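Local coordinates for protein amicyanin (PDB 1ID2) that carries electrons as a type I blue copper protein of the plastocyanin/azurin family, binding a single copper ion, at residues 36-39 with 40-44; 11-14 with 15-18. All coordinates share one frame; numbering follows the deposited sequence.

Contact 1 of 2, residues 36-39 with 40-44; sequences VTIK and AGETV
Glu42 runs its extended chain alongside Lys39, and two hydrogen bonds pair these residues across a type II beta turn. In the backbone bond, Glu42 N donates to Lys39 O, 3.0 Å away, the closure that defines the turn. The second reaches OE1 of Glu42 from Lys39 N, 2.9 Å away and nearly straight at 170°, though the donor stands well above the carboxylate plane. Glu42 CG lies anti to its carbonyl carbon (chi1 -72°), and the straight chain beyond carries OE1 to that amide. Gly41, at the turn's third position with phi 91°, has backbone angles at which a CB would jam against the preceding carbonyl oxygen.

Charge adds to the grip: the bent chain of Lys39 lays CE 3.1 Å from OE1 of Glu42, with NZ in a looser salt bridge at 3.6 Å. Replacing Glu42 with an alanine would probably leave Lys39 N without its side-chain acceptor and NZ without this opposite charge.

Ile38 CD1 meets Val44 CG2 at 3.8 Å, and Phe83 touches both residues from strand 77-83. The turn thus connects strands of the two sheets of the cupredoxin sandwich, and the amide and ammonium sharing OE1 probably fix the carboxylate beside it.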
loop_
_atom_site.group_PDB
_atom_site.type_symbol
_atom_site.label_atom_id
_atom_site.label_comp_id
_atom_site.label_asym_id
_atom_site.label_seq_id
_atom_site.Cartn_x
_atom_site.Cartn_y
_atom_site.Cartn_z
ATOM N N VAL A 36 -3.942 -3.924 -8.729
ATOM C CA VAL A 36 -4.171 -2.577 -9.256
ATOM C C VAL A 36 -3.025 -2.242 -10.203
ATOM O O VAL A 36 -1.930 -2.763 -10.055
ATOM C CB VAL A 36 -4.314 -1.492 -8.094
ATOM C CG1 VAL A 36 -3.096 -1.428 -7.235
ATOM C CG2 VAL A 36 -4.558 -0.137 -8.673
ATOM N N THR A 37 -3.329 -1.577 -11.307
ATOM C CA THR A 37 -2.277 -1.216 -12.242
ATOM C C THR A 37 -2.284 0.280 -12.622
ATOM O O THR A 37 -3.345 0.902 -12.740
ATOM C CB THR A 37 -2.257 -2.208 -13.472
ATOM O OG1 THR A 37 -1.911 -1.530 -14.678
ATOM C CG2 THR A 37 -3.575 -2.916 -13.638
ATOM N N ILE A 38 -1.120 0.883 -12.397
ATOM C CA ILE A 38 -0.885 2.318 -12.545
ATOM C C ILE A 38 0.328 2.490 -13.461
ATOM O O ILE A 38 1.026 1.521 -13.773
ATOM C CB ILE A 38 -0.546 2.985 -11.178
ATOM C CG1 ILE A 38 0.652 2.281 -10.513
ATOM C CG2 ILE A 38 -1.725 2.925 -10.287
ATOM C CD1 ILE A 38 1.208 2.951 -9.279
ATOM N N LYS A 39 0.671 3.735 -13.757
ATOM C CA LYS A 39 1.911 4.034 -14.469
ATOM C C LYS A 39 2.963 4.508 -13.468
ATOM O O LYS A 39 2.608 4.982 -12.380
ATOM C CB LYS A 39 1.649 5.108 -15.528
ATOM C CG LYS A 39 0.858 4.601 -16.723
ATOM C CD LYS A 39 -0.083 5.662 -17.256
ATOM C CE LYS A 39 -1.312 5.836 -16.363
ATOM N NZ LYS A 39 -2.278 4.700 -16.463
ATOM N N ALA A 40 4.243 4.293 -13.784
ATOM C CA ALA A 40 5.345 4.738 -12.919
ATOM C C ALA A 40 5.148 6.199 -12.609
ATOM O O ALA A 40 4.661 6.947 -13.460
ATOM C CB ALA A 40 6.678 4.546 -13.605
ATOM N N GLY A 41 5.466 6.589 -11.379
ATOM C CA GLY A 41 5.176 7.932 -10.931
ATOM C C GLY A 41 3.825 8.132 -10.257
ATOM O O GLY A 41 3.666 9.112 -9.531
ATOM N N GLU A 42 2.855 7.238 -10.464
ATOM C CA GLU A 42 1.593 7.325 -9.710
ATOM C C GLU A 42 1.688 6.819 -8.267
ATOM O O GLU A 42 2.569 6.024 -7.918
ATOM C CB GLU A 42 0.464 6.583 -10.424
ATOM C CG GLU A 42 -0.057 7.270 -11.685
ATOM C CD GLU A 42 -1.313 6.610 -12.235
ATOM O OE1 GLU A 42 -1.238 5.916 -13.275
ATOM O OE2 GLU A 42 -2.386 6.791 -11.621
ATOM N N THR A 43 0.797 7.332 -7.423
ATOM C CA THR A 43 0.729 6.968 -6.009
ATOM C C THR A 43 -0.526 6.117 -5.790
ATOM O O THR A 43 -1.520 6.299 -6.501
ATOM C CB THR A 43 0.682 8.259 -5.107
ATOM O OG1 THR A 43 1.839 9.073 -5.370
ATOM C CG2 THR A 43 0.658 7.902 -3.613
ATOM N N VAL A 44 -0.403 5.063 -4.981
ATOM C CA VAL A 44 -1.560 4.258 -4.583
ATOM C C VAL A 44 -1.808 4.570 -3.126
ATOM O O VAL A 44 -0.876 4.626 -2.364
ATOM C CB VAL A 44 -1.304 2.736 -4.690
ATOM C CG1 VAL A 44 -2.578 1.979 -4.413
ATOM C CG2 VAL A 44 -0.774 2.377 -6.058
#

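Contact 2 of 2, residues 11-14 with 15-18; sequences PVAA and ADVP
Asp16, closing a short 3-10 turn, packs back on Val12 at the end of the edge strand 4-13 of the cupredoxin sandwich, where the chain sets off toward strand 22-27. Asp16 is the side chain to follow. Its CB packs 3.3 Å from Ala13 O and 4.1 Å from Val12 CG2. With CG anti to the carbonyl carbon (chi1 -62°), the carboxylate is carried back toward the strand end; CG lies 3.7 Å from the same Ala13 O. At the tip, OD1 sits 3.6 Å from Ala13 N without forming a hydrogen bond, and brushes Val12 CB and the methyl of Ala13.

Two successive i to i+3 backbone bonds make the turn. Asp16 N donates to Ala13 O at 2.7 Å, and Val17 N donates to Ala14 O at 3.0 Å. Ala13 and Ala15 are exposed, whereas Ala14 touches Val47, and Val17 reaches Ala78 and Tyr45, seating the turn against neighbouring strands of the sheet. Val17 itself holds CG1 anti to the backbone N, which leaves its other methyl, CG2, resting 3.3 Å from Ala14 O.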
loop_
_atom_site.group_PDB
_atom_site.type_symbol
_atom_site.label_atom_id
_atom_site.label_comp_id
_atom_site.label_asym_id
_atom_site.label_seq_id
_atom_site.Cartn_x
_atom_site.Cartn_y
_atom_site.Cartn_z
ATOM N N PRO A 11 0.747 7.033 8.759
ATOM C CA PRO A 11 -0.624 7.063 8.206
ATOM C C PRO A 11 -1.283 8.447 8.286
ATOM O O PRO A 11 -1.104 9.173 9.273
ATOM C CB PRO A 11 -1.385 6.025 9.055
ATOM C CG PRO A 11 -0.318 5.109 9.559
ATOM C CD PRO A 11 0.875 6.016 9.818
ATOM N N VAL A 12 -1.980 8.832 7.215
ATOM C CA VAL A 12 -2.785 10.049 7.204
ATOM C C VAL A 12 -4.261 9.718 7.382
ATOM O O VAL A 12 -4.643 8.554 7.444
ATOM C CB VAL A 12 -2.608 10.883 5.900
ATOM C CG1 VAL A 12 -1.155 11.210 5.692
ATOM C CG2 VAL A 12 -3.179 10.166 4.705
ATOM N N ALA A 13 -5.057 10.736 7.666
ATOM C CA ALA A 13 -6.473 10.518 7.860
ATOM C C ALA A 13 -7.051 10.299 6.482
ATOM O O ALA A 13 -6.565 10.895 5.513
ATOM C CB ALA A 13 -7.090 11.734 8.518
ATOM N N ALA A 14 -8.088 9.467 6.383
ATOM C CA ALA A 14 -8.708 9.180 5.086
ATOM C C ALA A 14 -9.283 10.460 4.488
ATOM O O ALA A 14 -9.243 10.662 3.268
ATOM C CB ALA A 14 -9.801 8.094 5.220
ATOM N N ALA A 15 -9.641 11.395 5.363
ATOM C CA ALA A 15 -10.067 12.724 4.949
ATOM C C ALA A 15 -8.986 13.500 4.204
ATOM O O ALA A 15 -9.316 14.428 3.483
ATOM C CB ALA A 15 -10.528 13.510 6.145
ATOM N N ASP A 16 -7.716 13.089 4.329
ATOM C CA ASP A 16 -6.602 13.751 3.631
ATOM C C ASP A 16 -6.290 13.196 2.241
ATOM O O ASP A 16 -5.391 13.709 1.567
ATOM C CB ASP A 16 -5.304 13.712 4.460
ATOM C CG ASP A 16 -5.412 14.452 5.793
ATOM O OD1 ASP A 16 -4.565 14.179 6.674
ATOM O OD2 ASP A 16 -6.350 15.262 5.992
ATOM N N VAL A 17 -6.967 12.111 1.852
ATOM C CA VAL A 17 -6.753 11.458 0.548
ATOM C C VAL A 17 -7.379 12.280 -0.590
ATOM O O VAL A 17 -8.509 12.752 -0.473
ATOM C CB VAL A 17 -7.369 10.028 0.531
ATOM C CG1 VAL A 17 -7.128 9.343 -0.856
ATOM C CG2 VAL A 17 -6.781 9.188 1.697
ATOM N N PRO A 18 -6.630 12.512 -1.682
ATOM C CA PRO A 18 -7.230 13.381 -2.694
ATOM C C PRO A 18 -8.274 12.676 -3.549
ATOM O O PRO A 18 -8.263 11.442 -3.709
ATOM C CB PRO A 18 -6.024 13.879 -3.505
ATOM C CG PRO A 18 -4.976 12.891 -3.269
ATOM C CD PRO A 18 -5.170 12.423 -1.855
#

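How the contacts relate
From the N terminus, the chain first runs along strand 4-13 and turns at contact 2, where 11-14 and 15-18 close a tight local turn before strand 22-27. Contact 1 comes later, closing the turn from Lys39 to Glu42, between strand 35-38 and strand 43-48. The two are in series, neither nested nor crossed, and their centres lie about 18 Å apart with nearest atoms about 7 Å apart and no touch. Contact 2 belongs to an edge of the five-stranded sheet; contact 1 passes from the three-stranded sheet into that larger one. Strands 77-83 and 43-48, adjacent there, link them: Ala78 and Tyr45 meet the first turn, Phe83 the second.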